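Local coordinates for glyoxylate reductase (Paecilomyces sp. J18, PDB 3WNV), which probably reduces glyoxylate to glycolate with a nicotinamide cofactor, as a member of the D-isomer specific 2-hydroxyacid dehydrogenase family, at residues A[54-59]-A[82-87]; A[105-110]-A[304-309]; A[126-131]-A[149-154]; A[263-268]-A[286-291]. One frame throughout, in Å; residues are numbered along the deposited sequence.

Contact 1 of 4, residues A[54-59]-A[82-87]; sequences IYRSNI and ICHNGA. With SO4 (sulfate ion), chain C.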
loop_
_atom_site.group_PDB
_atom_site.type_symbol
_atom_site.label_atom_id
_atom_site.label_comp_id
_atom_site.label_asym_id
_atom_site.label_seq_id
_atom_site.Cartn_x
_atom_site.Cartn_y
_atom_site.Cartn_z
ATOM N N ILE A 54 -20.714 4.990 1.194
ATOM C CA ILE A 54 -19.736 5.924 1.731
ATOM C C ILE A 54 -18.502 5.833 0.867
ATOM O O ILE A 54 -18.020 4.729 0.591
ATOM C CB ILE A 54 -19.327 5.528 3.161
ATOM C CG1 ILE A 54 -20.435 5.878 4.162
ATOM C CG2 ILE A 54 -18.005 6.230 3.565
ATOM C CD1 ILE A 54 -20.126 5.303 5.584
ATOM N N TYR A 55 -17.969 6.977 0.451
ATOM C CA TYR A 55 -16.667 7.017 -0.206
ATOM C C TYR A 55 -15.662 7.370 0.862
ATOM O O TYR A 55 -15.855 8.368 1.561
ATOM C CB TYR A 55 -16.667 8.168 -1.251
ATOM C CG TYR A 55 -15.324 8.378 -1.967
ATOM C CD1 TYR A 55 -14.194 8.850 -1.287
ATOM C CD2 TYR A 55 -15.219 8.169 -3.335
ATOM C CE1 TYR A 55 -12.950 9.059 -1.955
ATOM C CE2 TYR A 55 -14.002 8.363 -4.014
ATOM C CZ TYR A 55 -12.874 8.799 -3.309
ATOM O OH TYR A 55 -11.704 9.011 -3.995
ATOM N N ARG A 56 -14.563 6.606 0.976
ATOM C CA ARG A 56 -13.507 7.020 1.886
ATOM C C ARG A 56 -12.182 6.670 1.268
ATOM O O ARG A 56 -12.118 5.956 0.254
ATOM C CB ARG A 56 -13.656 6.336 3.261
ATOM C CG ARG A 56 -13.347 4.840 3.254
ATOM C CD ARG A 56 -13.418 4.265 4.667
ATOM N NE ARG A 56 -12.389 4.845 5.569
ATOM C CZ ARG A 56 -11.146 4.358 5.708
ATOM N NH1 ARG A 56 -10.734 3.314 4.989
ATOM N NH2 ARG A 56 -10.304 4.915 6.583
ATOM N N SER A 57 -11.102 7.126 1.895
ATOM C CA SER A 57 -9.756 6.807 1.393
ATOM C C SER A 57 -8.751 6.494 2.508
ATOM O O SER A 57 -9.022 6.759 3.688
ATOM C CB SER A 57 -9.228 7.974 0.587
ATOM O OG SER A 57 -9.128 9.136 1.415
ATOM N N ASN A 58 -7.572 5.988 2.139
ATOM C CA ASN A 58 -6.527 5.806 3.152
ATOM C C ASN A 58 -6.169 7.135 3.801
ATOM O O ASN A 58 -6.055 7.229 5.022
ATOM C CB ASN A 58 -5.296 5.123 2.551
ATOM C CG ASN A 58 -5.460 3.608 2.455
ATOM O OD1 ASN A 58 -6.073 2.958 3.327
ATOM N ND2 ASN A 58 -4.909 3.030 1.397
ATOM N N ILE A 59 -6.038 8.191 3.002
ATOM C CA ILE A 59 -5.706 9.484 3.598
ATOM C C ILE A 59 -6.760 9.992 4.579
ATOM O O ILE A 59 -6.418 10.618 5.604
ATOM C CB ILE A 59 -5.433 10.539 2.489
ATOM C CG1 ILE A 59 -4.113 10.202 1.806
ATOM C CG2 ILE A 59 -5.344 11.902 3.055
ATOM C CD1 ILE A 59 -3.880 11.022 0.556
ATOM N N ILE A 82 -19.199 0.514 1.397
ATOM C CA ILE A 82 -18.121 1.444 1.650
ATOM C C ILE A 82 -17.165 1.250 0.523
ATOM O O ILE A 82 -16.650 0.141 0.303
ATOM C CB ILE A 82 -17.381 1.144 2.954
ATOM C CG1 ILE A 82 -18.306 1.377 4.129
ATOM C CG2 ILE A 82 -16.126 2.060 3.113
ATOM C CD1 ILE A 82 -17.697 0.775 5.424
ATOM N N CYS A 83 -16.949 2.315 -0.227
ATOM C CA CYS A 83 -16.086 2.274 -1.383
ATOM C C CYS A 83 -14.819 3.012 -1.038
ATOM O O CYS A 83 -14.813 4.223 -0.840
ATOM C CB CYS A 83 -16.816 2.873 -2.596
ATOM S SG CYS A 83 -18.340 1.901 -3.005
ATOM N N HIS A 84 -13.728 2.252 -0.934
ATOM C CA HIS A 84 -12.467 2.705 -0.393
ATOM C C HIS A 84 -11.420 2.981 -1.472
ATOM O O HIS A 84 -11.212 2.177 -2.393
ATOM C CB HIS A 84 -11.948 1.601 0.571
ATOM C CG HIS A 84 -10.556 1.851 1.106
ATOM N ND1 HIS A 84 -10.299 2.723 2.147
ATOM C CD2 HIS A 84 -9.360 1.350 0.721
ATOM C CE1 HIS A 84 -8.992 2.707 2.407
ATOM N NE2 HIS A 84 -8.404 1.899 1.542
ATOM N N ASN A 85 -10.768 4.129 -1.353
ATOM C CA ASN A 85 -9.699 4.522 -2.262
ATOM C C ASN A 85 -8.393 4.002 -1.686
ATOM O O ASN A 85 -7.861 4.510 -0.685
ATOM C CB ASN A 85 -9.681 6.035 -2.431
ATOM C CG ASN A 85 -8.648 6.472 -3.437
ATOM O OD1 ASN A 85 -7.685 5.753 -3.681
ATOM N ND2 ASN A 85 -8.834 7.637 -4.024
ATOM N N GLY A 86 -7.878 2.962 -2.318
ATOM C CA GLY A 86 -6.607 2.380 -1.861
ATOM C C GLY A 86 -6.548 0.902 -2.186
ATOM O O GLY A 86 -7.572 0.243 -2.179
ATOM N N ALA A 87 -5.359 0.363 -2.495
ATOM C CA ALA A 87 -5.296 -1.065 -2.764
ATOM C C ALA A 87 -5.181 -1.795 -1.424
ATOM O O ALA A 87 -5.575 -2.939 -1.301
ATOM C CB ALA A 87 -4.047 -1.394 -3.630
HETATM S S SO4 C . -2.300 1.838 -1.061
HETATM O O1 SO4 C . -1.007 1.716 -0.411
HETATM O O2 SO4 C . -2.392 0.995 -2.250
HETATM O O3 SO4 C . -3.308 1.322 -0.089
HETATM O O4 SO4 C . -2.539 3.213 -1.454
#
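Ile54, Arg56 and Asn58 bond through their backbones to Cys83 and Asn85, the pattern of two parallel strands. Cys83 N donates to Ile54 O at 2.8 Å. Arg56 N donates to Cys83 O, and Arg56 O accepts from Asn85 N. Asn58, just past its strand, adds a bond from its N to Asn85 O.

Side-chain polar contacts lie on both faces of the sheet. On one, Tyr55 and Asn85 run side by side, and Asn85 ND2 donates to Tyr55 OH at 3.2 Å. On the other, with CG anti to the backbone N (chi1 173°), the His84 ring stands beside Arg56 and Asn58. Arg56 NH1 lies 2.9 Å from His84 ND1, with guanidinium and ring planes 15° apart. Asn58 OD1 sits at the ring edge, 3.1 Å from His84 CE1. Arg56 NH1 and Asn58 OD1 are hydrogen-bonded to Asn91, and His84 NE2 to Gly88 O. An alanine at His84 would probably leave Gly88 O with Asn58 ND2 but without the imidazole, and open a gap beside Arg56 NH1 and Asn58 OD1.

Apolar contact is slight: Arg56 CD meets Ile82 CG2 at 3.8 Å.

A sulfate accepts from Ala87 N at 3.0 Å, and Asn58 ND2 is 2.8 Å from its O3.

Strands 5-9 and 103-105 flank the pair in the sheet, and helix 297-317 packs on the face carrying Tyr55 and Asn85.

Contact 2 of 4, residues A[105-110]-A[304-309]; sequences SSTPIA and ELLVLN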
loop_
_atom_site.group_PDB
_atom_site.type_symbol
_atom_site.label_atom_id
_atom_site.label_comp_id
_atom_site.label_asym_id
_atom_site.label_seq_id
_atom_site.Cartn_x
_atom_site.Cartn_y
_atom_site.Cartn_z
ATOM N N SER A 105 -15.487 -2.205 -1.319
ATOM C CA SER A 105 -14.618 -2.281 -2.488
ATOM C C SER A 105 -13.318 -1.539 -2.243
ATOM O O SER A 105 -13.238 -0.663 -1.372
ATOM C CB SER A 105 -15.363 -1.749 -3.739
ATOM O OG SER A 105 -15.570 -0.362 -3.645
ATOM N N SER A 106 -12.246 -1.905 -2.963
ATOM C CA SER A 106 -10.969 -1.200 -2.834
ATOM C C SER A 106 -10.553 -0.865 -4.247
ATOM O O SER A 106 -11.389 -0.981 -5.167
ATOM C CB SER A 106 -9.892 -2.105 -2.197
ATOM O OG SER A 106 -9.927 -3.351 -2.873
ATOM N N THR A 107 -9.297 -0.472 -4.423
ATOM C CA THR A 107 -8.782 -0.134 -5.760
ATOM C C THR A 107 -7.537 -0.954 -6.112
ATOM O O THR A 107 -6.430 -0.409 -6.062
ATOM C CB THR A 107 -8.428 1.337 -5.885
ATOM O OG1 THR A 107 -7.401 1.691 -4.935
ATOM C CG2 THR A 107 -9.668 2.205 -5.642
ATOM N N PRO A 108 -7.771 -2.190 -6.606
ATOM C CA PRO A 108 -6.753 -3.162 -7.077
ATOM C C PRO A 108 -6.508 -3.158 -8.601
ATOM O O PRO A 108 -7.415 -3.114 -9.344
ATOM C CB PRO A 108 -7.422 -4.493 -6.761
ATOM C CG PRO A 108 -8.856 -4.203 -7.078
ATOM C CD PRO A 108 -9.071 -2.855 -6.411
ATOM N N ILE A 109 -5.261 -3.081 -9.040
ATOM C CA ILE A 109 -4.978 -2.876 -10.457
ATOM C C ILE A 109 -4.983 -1.459 -11.020
ATOM O O ILE A 109 -4.674 -1.315 -12.152
ATOM C CB ILE A 109 -5.948 -3.551 -11.420
ATOM C CG1 ILE A 109 -6.362 -4.944 -10.977
ATOM C CG2 ILE A 109 -5.309 -3.592 -12.799
ATOM C CD1 ILE A 109 -7.119 -5.680 -12.091
ATOM N N ALA A 110 -5.172 -0.444 -10.220
ATOM C CA ALA A 110 -4.904 0.921 -10.518
ATOM C C ALA A 110 -3.565 1.343 -9.913
ATOM O O ALA A 110 -2.928 2.177 -10.444
ATOM C CB ALA A 110 -5.996 1.783 -10.056
ATOM N N GLU A 304 -9.321 7.310 -7.825
ATOM C CA GLU A 304 -10.625 7.972 -7.604
ATOM C C GLU A 304 -11.751 7.512 -8.536
ATOM O O GLU A 304 -12.881 7.300 -8.061
ATOM C CB GLU A 304 -10.472 9.486 -7.617
ATOM C CG GLU A 304 -9.693 9.974 -6.428
ATOM C CD GLU A 304 -9.569 11.474 -6.334
ATOM O OE1 GLU A 304 -9.793 12.198 -7.334
ATOM O OE2 GLU A 304 -9.183 11.948 -5.248
ATOM N N LEU A 305 -11.481 7.424 -9.837
ATOM C CA LEU A 305 -12.506 7.034 -10.805
ATOM C C LEU A 305 -13.008 5.616 -10.543
ATOM O O LEU A 305 -14.209 5.339 -10.697
ATOM C CB LEU A 305 -12.004 7.191 -12.246
ATOM C CG LEU A 305 -11.785 8.627 -12.709
ATOM C CD1 LEU A 305 -11.192 8.643 -14.113
ATOM C CD2 LEU A 305 -13.076 9.411 -12.678
ATOM N N LEU A 306 -12.089 4.721 -10.161
ATOM C CA LEU A 306 -12.457 3.348 -9.815
ATOM C C LEU A 306 -13.378 3.294 -8.601
ATOM O O LEU A 306 -14.359 2.563 -8.597
ATOM C CB LEU A 306 -11.200 2.475 -9.583
ATOM C CG LEU A 306 -11.444 0.985 -9.277
ATOM C CD1 LEU A 306 -12.315 0.298 -10.341
ATOM C CD2 LEU A 306 -10.089 0.334 -9.165
ATOM N N VAL A 307 -13.095 4.092 -7.576
ATOM C CA VAL A 307 -13.986 4.151 -6.424
ATOM C C VAL A 307 -15.360 4.682 -6.820
ATOM O O VAL A 307 -16.398 4.160 -6.382
ATOM C CB VAL A 307 -13.386 5.041 -5.305
ATOM C CG1 VAL A 307 -14.248 4.956 -4.033
ATOM C CG2 VAL A 307 -11.965 4.583 -4.986
ATOM N N LEU A 308 -15.384 5.706 -7.681
ATOM C CA LEU A 308 -16.642 6.348 -8.014
ATOM C C LEU A 308 -17.455 5.429 -8.917
ATOM O O LEU A 308 -18.674 5.441 -8.867
ATOM C CB LEU A 308 -16.414 7.741 -8.617
ATOM C CG LEU A 308 -15.915 8.747 -7.553
ATOM C CD1 LEU A 308 -15.305 9.992 -8.211
ATOM C CD2 LEU A 308 -17.031 9.154 -6.587
ATOM N N ASN A 309 -16.769 4.629 -9.741
ATOM C CA ASN A 309 -17.463 3.647 -10.569
ATOM C C ASN A 309 -18.053 2.502 -9.747
ATOM O O ASN A 309 -19.138 2.008 -10.062
ATOM C CB ASN A 309 -16.540 3.136 -11.687
ATOM C CG ASN A 309 -16.412 4.134 -12.821
ATOM O OD1 ASN A 309 -17.352 4.851 -13.107
ATOM N ND2 ASN A 309 -15.238 4.204 -13.446
#
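The loop between strand 103-105 and helix 112-127 packs against helix 297-317, with Thr107 and Leu306 at the middle of the contact. The helix also covers the face of the five-stranded sheet that carries Tyr55, Cys83 and Asn85, which Val307 touches.

Leu306 does most of the touching, through one methyl. Its CG is anti to the backbone N (chi1 -177°), on the side of the loop, and the CD2 methyl makes the contacts. CD2 lies 3.7 Å from Thr107 CA and 3.8 Å from Thr107 CB. The two side chains slide past each other in opposite directions. The same methyl also reaches Pro108 CD at 4.3 Å and Ala110 CB at 4.4 Å.

Val307, next along the helix, makes a second contact. Its CG2 meets Thr107 CG2 methyl to methyl at 3.4 Å, closer than usual for two carbons. Thr107 thus offers its methyl to the helix. Its OG1 takes a weak hydrogen bond from Gly86 N instead.

No hydrogen bond crosses between 105-110 and 304-309. Ser106 and Thr107 bond instead to Thr322 and Gly86. What joins loop to helix is therefore van der Waals packing of apolar carbons, chiefly the Leu306 and Val307 methyls.

Contact 3 of 4, residues A[126-131]-A[149-154]; sequences ALRQAY and GHDPNG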
loop_
_atom_site.group_PDB
_atom_site.type_symbol
_atom_site.label_atom_id
_atom_site.label_comp_id
_atom_site.label_asym_id
_atom_site.label_seq_id
_atom_site.Cartn_x
_atom_site.Cartn_y
_atom_site.Cartn_z
ATOM N N ALA A 126 19.082 2.008 -3.885
ATOM C CA ALA A 126 19.666 1.254 -2.765
ATOM C C ALA A 126 20.949 0.568 -3.217
ATOM O O ALA A 126 21.954 0.567 -2.496
ATOM C CB ALA A 126 18.663 0.255 -2.242
ATOM N N LEU A 127 20.919 0.013 -4.432
ATOM C CA LEU A 127 22.113 -0.650 -4.970
ATOM C C LEU A 127 23.237 0.312 -5.298
ATOM O O LEU A 127 24.394 -0.133 -5.371
ATOM C CB LEU A 127 21.757 -1.416 -6.235
ATOM C CG LEU A 127 20.898 -2.671 -6.066
ATOM C CD1 LEU A 127 20.357 -3.087 -7.411
ATOM C CD2 LEU A 127 21.713 -3.798 -5.481
ATOM N N ARG A 128 22.929 1.584 -5.555
ATOM C CA ARG A 128 23.955 2.611 -5.765
ATOM C C ARG A 128 24.241 3.413 -4.496
ATOM O O ARG A 128 25.121 4.308 -4.511
ATOM C CB ARG A 128 23.537 3.609 -6.891
ATOM C CG ARG A 128 23.260 2.980 -8.271
ATOM C CD ARG A 128 24.487 2.196 -8.718
ATOM N NE ARG A 128 24.374 1.778 -10.127
ATOM C CZ ARG A 128 24.953 2.409 -11.153
ATOM N NH1 ARG A 128 25.710 3.484 -10.955
ATOM N NH2 ARG A 128 24.772 1.949 -12.392
ATOM N N GLN A 129 23.493 3.127 -3.419
ATOM C CA GLN A 129 23.469 3.988 -2.199
ATOM C C GLN A 129 23.424 5.462 -2.618
ATOM O O GLN A 129 24.258 6.316 -2.216
ATOM C CB GLN A 129 24.642 3.653 -1.245
ATOM C CG GLN A 129 24.698 2.146 -0.984
ATOM C CD GLN A 129 25.724 1.710 0.027
ATOM O OE1 GLN A 129 26.511 2.519 0.519
ATOM N NE2 GLN A 129 25.707 0.416 0.374
ATOM N N ALA A 130 22.417 5.757 -3.427
ATOM C CA ALA A 130 22.397 6.986 -4.213
ATOM C C ALA A 130 22.199 8.259 -3.407
ATOM O O ALA A 130 22.404 9.351 -3.931
ATOM C CB ALA A 130 21.328 6.901 -5.316
ATOM N N TYR A 131 21.762 8.143 -2.157
ATOM C CA TYR A 131 21.627 9.350 -1.335
ATOM C C TYR A 131 22.973 10.047 -1.159
ATOM O O TYR A 131 23.047 11.267 -1.060
ATOM C CB TYR A 131 20.940 9.038 0.025
ATOM C CG TYR A 131 20.699 10.293 0.856
ATOM C CD1 TYR A 131 19.740 11.231 0.476
ATOM C CD2 TYR A 131 21.451 10.543 2.003
ATOM C CE1 TYR A 131 19.521 12.411 1.243
ATOM C CE2 TYR A 131 21.256 11.710 2.770
ATOM C CZ TYR A 131 20.272 12.626 2.380
ATOM O OH TYR A 131 20.061 13.761 3.134
ATOM N N GLY A 149 28.613 1.019 -6.469
ATOM C CA GLY A 149 27.384 0.256 -6.256
ATOM C C GLY A 149 27.482 -1.097 -6.941
ATOM O O GLY A 149 28.563 -1.559 -7.322
ATOM N N HIS A 150 26.360 -1.781 -7.014
ATOM C CA HIS A 150 26.268 -3.081 -7.688
ATOM C C HIS A 150 25.211 -3.058 -8.775
ATOM O O HIS A 150 24.165 -2.394 -8.637
ATOM C CB HIS A 150 25.875 -4.131 -6.652
ATOM C CG HIS A 150 27.005 -4.508 -5.754
ATOM N ND1 HIS A 150 28.020 -5.357 -6.147
ATOM C CD2 HIS A 150 27.323 -4.093 -4.501
ATOM C CE1 HIS A 150 28.898 -5.475 -5.164
ATOM N NE2 HIS A 150 28.495 -4.726 -4.153
ATOM N N ASP A 151 25.461 -3.780 -9.866
ATOM C CA ASP A 151 24.496 -3.879 -10.947
ATOM C C ASP A 151 23.463 -4.901 -10.578
ATOM O O ASP A 151 23.791 -5.906 -9.943
ATOM C CB ASP A 151 25.172 -4.368 -12.223
ATOM C CG ASP A 151 26.186 -3.370 -12.754
ATOM O OD1 ASP A 151 26.006 -2.147 -12.526
ATOM O OD2 ASP A 151 27.155 -3.831 -13.379
ATOM N N PRO A 152 22.214 -4.652 -10.962
ATOM C CA PRO A 152 21.197 -5.700 -10.766
ATOM C C PRO A 152 21.321 -6.841 -11.755
ATOM O O PRO A 152 20.786 -7.931 -11.496
ATOM C CB PRO A 152 19.882 -4.960 -11.009
ATOM C CG PRO A 152 20.241 -3.787 -11.877
ATOM C CD PRO A 152 21.644 -3.386 -11.461
ATOM N N ASN A 153 22.007 -6.614 -12.876
ATOM C CA ASN A 153 22.206 -7.686 -13.862
ATOM C C ASN A 153 22.697 -9.023 -13.247
ATOM O O ASN A 153 23.665 -9.054 -12.480
ATOM C CB ASN A 153 23.190 -7.214 -14.966
ATOM C CG ASN A 153 23.236 -8.150 -16.138
ATOM O OD1 ASN A 153 22.212 -8.639 -16.573
ATOM N ND2 ASN A 153 24.441 -8.425 -16.658
ATOM N N GLY A 154 22.032 -10.120 -13.599
ATOM C CA GLY A 154 22.391 -11.441 -13.116
ATOM C C GLY A 154 22.003 -11.753 -11.680
ATOM O O GLY A 154 22.260 -12.863 -11.212
HETATM O O HOH W 1 22.652 -0.459 -9.995
#
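Leu127 and His150 make the direct hydrogen bond of this surface contact, from His150 N to Leu127 O at 3.0 Å. The N-H comes in tilted 33° from the carbonyl plane. Leu127 lies in the last turn of helix 112-127. Gln129 is the first residue to leave helical angles, with positive phi in a Schellman motif, and its N bonds back to Ala126 O.

A water makes a second, indirect link. It accepts from Arg128 NE at 2.8 Å, at the edge of the guanidinium and in its plane. It donates to His150 O, also at 2.8 Å.

Charge adds a looser term. Arg128 NH2 lies 4.3 Å from Asp151 OD1, beyond a salt bridge, with the oxygen well out of the guanidinium plane.

Packing falls to the Leu127 side chain. Its CB is 3.5 Å from His150 O, and CD1 meets Pro152 CB at 4.1 Å. Gly149 CA comes to 3.1 Å from Leu127 O. A CB on this glycine would run into that oxygen and into Arg128 CD, so the close approach suits glycine.

The helix end and the loop before strand 156-160 are joined by one backbone hydrogen bond, one water bridge and the packing of Leu127. Leu127 O, near the C-terminus of its helix, gains a donor from the loop. The arginine and aspartate would probably attract only weakly, since they lie at the surface.

Contact 4 of 4, residues A[263-268]-A[286-291]; sequences ASVGLD and AMLLPH
Asp268 and His291 bring the flat groups of this contact together. Carboxylate and imidazole planes stand 81° apart, and the side chains cross at about a right angle. The carboxylate approaches the ring obliquely, with Asp268 OD2 3.6 Å from His291 CD2. Away from the carboxylate, His291 ND1 is hydrogen-bonded to Glu273, consistent with the histidine-glutamate pair of this family's active site.

Asp268 CG is anti to the backbone N (chi1 -165°), and the carboxylate lies beside the chain at 289-291. OD1 touches Leu289 CB at 3.3 Å. Both oxygens accept from backbone N-H groups just beyond: OD1 from Ile292 and OD2 from Gly293. An alanine at Asp268 would probably leave those two N-H groups without their acceptors and let the chain around His291 move.

Earlier in the segments the backbones pair as parallel strands. Met287 N donates to Val265 O at 2.8 Å. Leu267 N donates to Met287 O, and Leu289 N to Leu267 O, each at 2.9 Å.

Leucine and valine methyls pack on one face. Leu288 CD2 lies 3.9 Å from Leu267 CB, the two side chains pointing the same way. Val265 CG2 meets Ala286 CB at 3.8 Å. Helix 278-281, from the crossover between the strands, packs on this side through Leu280 and Leu281.

The contact thus has two chemistries. Regular pairing adds strand 287-288 to the edge of the Rossmann-type sheet. Past it, Pro290 is the centre of an inverse gamma turn, and the carboxylate of Asp268 accepts two N-H groups just after His291, which probably steadies the chain there.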
loop_
_atom_site.group_PDB
_atom_site.type_symbol
_atom_site.label_atom_id
_atom_site.label_comp_id
_atom_site.label_asym_id
_atom_site.label_seq_id
_atom_site.Cartn_x
_atom_site.Cartn_y
_atom_site.Cartn_z
ATOM N N ALA A 263 22.901 -4.677 3.331
ATOM C CA ALA A 263 23.779 -3.690 2.730
ATOM C C ALA A 263 23.059 -2.334 2.594
ATOM O O ALA A 263 23.628 -1.256 2.852
ATOM C CB ALA A 263 24.275 -4.186 1.379
ATOM N N SER A 264 21.793 -2.382 2.194
ATOM C CA SER A 264 21.034 -1.165 1.962
ATOM C C SER A 264 19.562 -1.506 1.943
ATOM O O SER A 264 19.196 -2.679 1.859
ATOM C CB SER A 264 21.425 -0.495 0.651
ATOM O OG SER A 264 20.766 0.777 0.559
ATOM N N VAL A 265 18.726 -0.485 2.034
ATOM C CA VAL A 265 17.293 -0.669 1.865
ATOM C C VAL A 265 16.756 0.415 0.951
ATOM O O VAL A 265 17.316 1.498 0.855
ATOM C CB VAL A 265 16.482 -0.643 3.161
ATOM C CG1 VAL A 265 16.859 -1.832 4.091
ATOM C CG2 VAL A 265 16.687 0.716 3.901
ATOM N N GLY A 266 15.657 0.084 0.291
ATOM C CA GLY A 266 14.944 1.014 -0.577
ATOM C C GLY A 266 13.505 1.024 -0.080
ATOM O O GLY A 266 12.724 0.134 -0.431
ATOM N N LEU A 267 13.148 2.030 0.712
ATOM C CA LEU A 267 11.835 2.030 1.383
ATOM C C LEU A 267 10.952 3.183 0.964
ATOM O O LEU A 267 11.438 4.290 0.809
ATOM C CB LEU A 267 12.032 2.125 2.906
ATOM C CG LEU A 267 12.950 1.026 3.480
ATOM C CD1 LEU A 267 13.079 1.245 4.981
ATOM C CD2 LEU A 267 12.422 -0.396 3.192
ATOM N N ASP A 268 9.635 2.931 0.903
ATOM C CA ASP A 268 8.651 3.964 0.644
ATOM C C ASP A 268 7.714 3.960 1.818
ATOM O O ASP A 268 6.888 4.842 1.959
ATOM C CB ASP A 268 7.881 3.619 -0.620
ATOM C CG ASP A 268 7.080 4.806 -1.175
ATOM O OD1 ASP A 268 7.609 5.953 -1.171
ATOM O OD2 ASP A 268 5.936 4.563 -1.619
ATOM N N ALA A 286 20.997 4.088 3.021
ATOM C CA ALA A 286 19.598 3.757 2.726
ATOM C C ALA A 286 19.012 4.672 1.645
ATOM O O ALA A 286 19.458 5.802 1.466
ATOM C CB ALA A 286 18.759 3.858 3.994
ATOM N N MET A 287 18.020 4.176 0.912
ATOM C CA MET A 287 17.312 5.013 -0.064
ATOM C C MET A 287 15.874 5.114 0.397
ATOM O O MET A 287 15.187 4.089 0.459
ATOM C CB MET A 287 17.386 4.379 -1.446
ATOM C CG MET A 287 16.705 5.249 -2.499
ATOM S SD MET A 287 17.682 6.736 -2.913
ATOM C CE MET A 287 16.544 7.716 -3.900
ATOM N N LEU A 288 15.437 6.325 0.756
ATOM C CA LEU A 288 14.174 6.489 1.507
ATOM C C LEU A 288 13.275 7.512 0.840
ATOM O O LEU A 288 13.725 8.643 0.520
ATOM C CB LEU A 288 14.469 6.988 2.917
ATOM C CG LEU A 288 15.381 6.106 3.771
ATOM C CD1 LEU A 288 15.546 6.658 5.170
ATOM C CD2 LEU A 288 14.833 4.654 3.853
ATOM N N LEU A 289 12.005 7.142 0.662
ATOM C CA LEU A 289 10.958 8.066 0.193
ATOM C C LEU A 289 9.798 8.102 1.192
ATOM O O LEU A 289 9.548 7.128 1.917
ATOM C CB LEU A 289 10.438 7.623 -1.193
ATOM C CG LEU A 289 11.473 7.762 -2.333
ATOM C CD1 LEU A 289 10.906 7.112 -3.599
ATOM C CD2 LEU A 289 11.781 9.241 -2.601
ATOM N N PRO A 290 9.069 9.233 1.238
ATOM C CA PRO A 290 7.948 9.347 2.202
ATOM C C PRO A 290 6.610 8.897 1.636
ATOM O O PRO A 290 5.657 9.697 1.477
ATOM C CB PRO A 290 7.919 10.835 2.528
ATOM C CG PRO A 290 8.408 11.509 1.195
ATOM C CD PRO A 290 9.468 10.533 0.656
ATOM N N HIS A 291 6.564 7.620 1.286
ATOM C CA HIS A 291 5.351 6.984 0.774
ATOM C C HIS A 291 4.736 7.731 -0.388
ATOM O O HIS A 291 3.559 8.137 -0.309
ATOM C CB HIS A 291 4.320 6.795 1.921
ATOM C CG HIS A 291 3.396 5.654 1.709
ATOM N ND1 HIS A 291 2.618 5.121 2.720
ATOM C CD2 HIS A 291 3.138 4.888 0.610
ATOM C CE1 HIS A 291 1.907 4.114 2.246
ATOM N NE2 HIS A 291 2.212 3.949 0.967
#

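Contacts 1 and 2 lie in the domain of the five-stranded sheet, and contacts 3 and 4 in the Rossmann-type NAD-binding domain. Contacts 1 and 2 have centres 8 Å apart and touch: Gly86 O is 2.9 Å from Thr107 N, a probable hydrogen bond. Contacts 3 and 4 meet where Ala126 packs on Ser264 and Val265, their centres 13 Å apart. Contacts 1 and 4 face each other across the domain boundary, with nearest atoms about 7 Å apart. The sulfate held by Ala87, Gly88 and Arg244 lies there, about 4 Å from the His291 side chain, consistent with the active-site cleft. Contact 3 is remote, its nearest atoms about 23 Å from contact 1.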